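Local structure of odorant binding protein (AGAP010409-PA) (Anopheles gambiae, 3L4A) at residues 58-68 / 103-114. The protein probably binds odorants or other small hydrophobic molecules, as a secreted, mostly helical member of the insect PBP/GOBP family of odorant-binding proteins. Numbering follows the deposited sequence.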
# COMPACT_ATOMS: atom_id res chain seq x y z
N VAL A 58 -8.28 -1.19 0.55
CA VAL A 58 -7.23 -1.90 1.26
C VAL A 58 -7.76 -3.16 1.97
O VAL A 58 -8.72 -3.08 2.73
CB VAL A 58 -6.58 -0.98 2.31
CG1 VAL A 58 -5.60 -1.74 3.19
CG2 VAL A 58 -5.91 0.20 1.62
N ASP A 59 -7.15 -4.31 1.71
CA ASP A 59 -7.52 -5.50 2.47
C ASP A 59 -6.79 -5.43 3.79
O ASP A 59 -5.59 -5.72 3.87
CB ASP A 59 -7.19 -6.80 1.72
CG ASP A 59 -7.48 -8.05 2.55
OD1 ASP A 59 -7.83 -7.93 3.74
OD2 ASP A 59 -7.33 -9.19 2.04
N LEU A 60 -7.51 -5.04 4.84
CA LEU A 60 -6.89 -4.85 6.14
C LEU A 60 -6.34 -6.14 6.76
O LEU A 60 -5.34 -6.12 7.47
CB LEU A 60 -7.87 -4.12 7.08
CG LEU A 60 -8.22 -2.72 6.57
CD1 LEU A 60 -9.33 -2.06 7.40
CD2 LEU A 60 -6.99 -1.85 6.54
N GLN A 61 -6.99 -7.28 6.50
CA GLN A 61 -6.47 -8.55 7.00
C GLN A 61 -5.17 -8.94 6.30
O GLN A 61 -4.21 -9.38 6.94
CB GLN A 61 -7.51 -9.66 6.85
CG GLN A 61 -6.99 -11.02 7.28
CD GLN A 61 -6.65 -11.08 8.77
OE1 GLN A 61 -7.31 -10.43 9.59
NE2 GLN A 61 -5.64 -11.85 9.12
N ALA A 62 -5.13 -8.76 4.98
CA ALA A 62 -3.92 -9.03 4.21
C ALA A 62 -2.76 -8.15 4.67
O ALA A 62 -1.63 -8.61 4.81
CB ALA A 62 -4.18 -8.83 2.73
N ASN A 63 -3.04 -6.88 4.92
CA ASN A 63 -2.01 -5.99 5.45
C ASN A 63 -1.56 -6.35 6.87
O ASN A 63 -0.38 -6.27 7.20
CB ASN A 63 -2.46 -4.53 5.33
CG ASN A 63 -2.29 -4.00 3.93
OD1 ASN A 63 -1.21 -3.56 3.55
ND2 ASN A 63 -3.35 -4.08 3.13
N TRP A 64 -2.51 -6.75 7.71
CA TRP A 64 -2.19 -7.22 9.05
C TRP A 64 -1.20 -8.38 8.95
O TRP A 64 -0.20 -8.42 9.65
CB TRP A 64 -3.47 -7.68 9.74
CG TRP A 64 -3.29 -8.30 11.10
CD1 TRP A 64 -3.37 -9.64 11.41
CD2 TRP A 64 -3.04 -7.62 12.34
NE1 TRP A 64 -3.17 -9.82 12.75
CE2 TRP A 64 -2.96 -8.61 13.35
CE3 TRP A 64 -2.87 -6.28 12.69
CZ2 TRP A 64 -2.73 -8.29 14.68
CZ3 TRP A 64 -2.63 -5.96 14.01
CH2 TRP A 64 -2.56 -6.97 14.99
N GLU A 65 -1.48 -9.30 8.04
CA GLU A 65 -0.60 -10.45 7.85
C GLU A 65 0.75 -10.03 7.27
O GLU A 65 1.78 -10.63 7.58
CB GLU A 65 -1.28 -11.50 6.98
CG GLU A 65 -2.47 -12.15 7.68
CD GLU A 65 -3.26 -13.07 6.77
OE1 GLU A 65 -2.75 -13.46 5.69
OE2 GLU A 65 -4.41 -13.42 7.13
N ASN A 66 0.75 -8.97 6.46
CA ASN A 66 1.99 -8.47 5.86
C ASN A 66 2.84 -7.68 6.85
O ASN A 66 3.98 -7.31 6.56
CB ASN A 66 1.66 -7.63 4.62
CG ASN A 66 2.87 -7.43 3.71
OD1 ASN A 66 3.64 -8.36 3.47
ND2 ASN A 66 3.02 -6.21 3.19
N LEU A 67 2.28 -7.43 8.04
CA LEU A 67 2.97 -6.74 9.12
C LEU A 67 3.50 -7.72 10.16
O LEU A 67 3.74 -7.37 11.32
CB LEU A 67 2.02 -5.74 9.80
CG LEU A 67 1.71 -4.50 8.95
CD1 LEU A 67 0.50 -3.77 9.49
CD2 LEU A 67 2.92 -3.58 8.90
N GLY A 68 3.67 -8.98 9.75
CA GLY A 68 4.30 -9.97 10.60
C GLY A 68 3.35 -10.73 11.50
O GLY A 68 3.77 -11.26 12.54
N ALA A 103 -4.46 5.89 -0.02
CA ALA A 103 -4.95 4.81 0.82
C ALA A 103 -3.83 4.26 1.69
O ALA A 103 -3.99 4.13 2.91
CB ALA A 103 -5.56 3.70 -0.03
N PHE A 104 -2.70 3.95 1.08
CA PHE A 104 -1.60 3.36 1.82
C PHE A 104 -0.96 4.29 2.85
O PHE A 104 -0.35 3.83 3.81
CB PHE A 104 -0.57 2.74 0.88
CG PHE A 104 -0.93 1.35 0.42
CD1 PHE A 104 -0.80 0.27 1.28
CD2 PHE A 104 -1.40 1.14 -0.87
CE1 PHE A 104 -1.14 -1.01 0.86
CE2 PHE A 104 -1.73 -0.14 -1.30
CZ PHE A 104 -1.60 -1.22 -0.42
N GLN A 105 -1.14 5.60 2.68
CA GLN A 105 -0.65 6.52 3.70
C GLN A 105 -1.27 6.23 5.08
O GLN A 105 -0.64 6.49 6.11
CB GLN A 105 -0.90 7.97 3.30
CG GLN A 105 0.00 8.46 2.17
CD GLN A 105 -0.27 9.89 1.80
OE1 GLN A 105 0.65 10.67 1.55
NE2 GLN A 105 -1.55 10.27 1.79
N CYS A 106 -2.48 5.68 5.10
CA CYS A 106 -3.10 5.32 6.37
C CYS A 106 -2.28 4.30 7.14
O CYS A 106 -2.28 4.29 8.37
CB CYS A 106 -4.50 4.77 6.14
SG CYS A 106 -5.71 6.07 5.84
N LEU A 107 -1.56 3.45 6.41
CA LEU A 107 -0.82 2.35 7.04
C LEU A 107 0.67 2.66 7.21
O LEU A 107 1.44 1.80 7.60
CB LEU A 107 -1.04 1.03 6.29
CG LEU A 107 -2.39 0.35 6.54
CD1 LEU A 107 -3.50 1.00 5.73
CD2 LEU A 107 -2.32 -1.14 6.22
N ARG A 108 1.07 3.90 6.92
CA ARG A 108 2.48 4.27 6.98
C ARG A 108 3.09 4.00 8.36
O ARG A 108 4.13 3.35 8.46
CB ARG A 108 2.67 5.74 6.60
CG ARG A 108 4.08 6.28 6.88
CD ARG A 108 4.23 7.73 6.43
NE ARG A 108 5.56 8.26 6.77
CZ ARG A 108 5.83 9.55 6.90
NH1 ARG A 108 4.87 10.45 6.73
NH2 ARG A 108 7.06 9.95 7.21
N GLU A 109 2.45 4.49 9.41
CA GLU A 109 2.97 4.33 10.76
C GLU A 109 3.15 2.85 11.12
O GLU A 109 4.11 2.48 11.78
CB GLU A 109 2.09 5.04 11.79
CG GLU A 109 2.13 6.56 11.73
CD GLU A 109 1.12 7.15 10.76
OE1 GLU A 109 0.93 8.39 10.77
OE2 GLU A 109 0.51 6.37 9.99
N ASP A 110 2.20 2.02 10.69
CA ASP A 110 2.27 0.59 10.99
C ASP A 110 3.45 -0.08 10.31
O ASP A 110 4.18 -0.87 10.93
CB ASP A 110 0.97 -0.09 10.56
CG ASP A 110 -0.26 0.56 11.15
OD1 ASP A 110 -0.80 0.01 12.13
OD2 ASP A 110 -0.66 1.62 10.65
N TYR A 111 3.65 0.23 9.04
CA TYR A 111 4.73 -0.38 8.29
C TYR A 111 6.07 0.09 8.81
O TYR A 111 7.01 -0.70 8.93
CB TYR A 111 4.57 -0.12 6.79
CG TYR A 111 3.69 -1.15 6.11
CD1 TYR A 111 4.20 -2.40 5.78
CD2 TYR A 111 2.35 -0.89 5.84
CE1 TYR A 111 3.41 -3.36 5.18
CE2 TYR A 111 1.54 -1.85 5.24
CZ TYR A 111 2.08 -3.08 4.91
OH TYR A 111 1.30 -4.05 4.31
N GLU A 112 6.15 1.37 9.16
CA GLU A 112 7.41 1.90 9.67
C GLU A 112 7.76 1.29 11.03
O GLU A 112 8.92 0.98 11.29
CB GLU A 112 7.40 3.44 9.70
CG GLU A 112 7.28 4.03 8.31
CD GLU A 112 7.78 5.46 8.20
OE1 GLU A 112 8.38 5.96 9.17
OE2 GLU A 112 7.57 6.07 7.13
N MET A 113 6.76 1.08 11.88
CA MET A 113 7.03 0.46 13.17
C MET A 113 7.52 -0.97 12.97
O MET A 113 8.47 -1.41 13.61
CB MET A 113 5.80 0.46 14.06
CG MET A 113 6.11 0.05 15.48
SD MET A 113 4.71 0.26 16.58
CE MET A 113 3.69 -1.13 16.11
N TYR A 114 6.86 -1.69 12.07
CA TYR A 114 7.22 -3.07 11.78
C TYR A 114 8.64 -3.15 11.21
O TYR A 114 9.41 -4.04 11.58
CB TYR A 114 6.22 -3.67 10.79
CG TYR A 114 6.58 -5.06 10.32
CD1 TYR A 114 6.82 -6.07 11.24
CD2 TYR A 114 6.67 -5.36 8.97
CE1 TYR A 114 7.15 -7.35 10.82
CE2 TYR A 114 6.99 -6.64 8.54
CZ TYR A 114 7.23 -7.63 9.48
OH TYR A 114 7.55 -8.90 9.07
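The hydroxyl of Tyr111 reaches between Asn63 and Asn66, one turn apart on helix 60-66, and is gripped by two hydrogen bonds. It donates to Asn63 OD1 (OH to OD1, 2.7 Å), tilted 19° from the carbonyl plane, and accepts from Asn66 ND2 (3.0 Å to OH) along a nearly straight N-H. Both amide atoms lie at the ring edge, the Asn63 amide standing almost perpendicular to the ring. A second-shell bond from Asn63 ND2 to Asp59 O (2.9 Å), together with one to Leu51 O, fixes the rotation of the Asn63 amide and presents OD1 to the tyrosine.

Packing contacts flank this polar centre. CD2 of Leu67 sits over one face of the Tyr111 ring, 3.7 Å from its centroid, a CH-pi contact, and also meets Tyr114 CB. The Tyr114 side chain, its CG opposite the backbone nitrogen (chi1 175°), lays its ring against the backbone of Leu67 and Gly68, just after helix 60-66; Leu67 O stands over one face of the Tyr114 ring, 3.3 Å from Tyr114 CD1. Toward the start of both segments, Val58 CG2 touches Ala103 CB (3.9 Å).

Helices 60-66 and 108-114 run nearly parallel, 20° apart. Helix 75-87 adjoins both through Leu60 and Asp110 and is tied to the turn before helix 108-117 by the Cys84-Cys106 disulfide, while Tyr52 of strand 52-53 touches Val58 and Ala103.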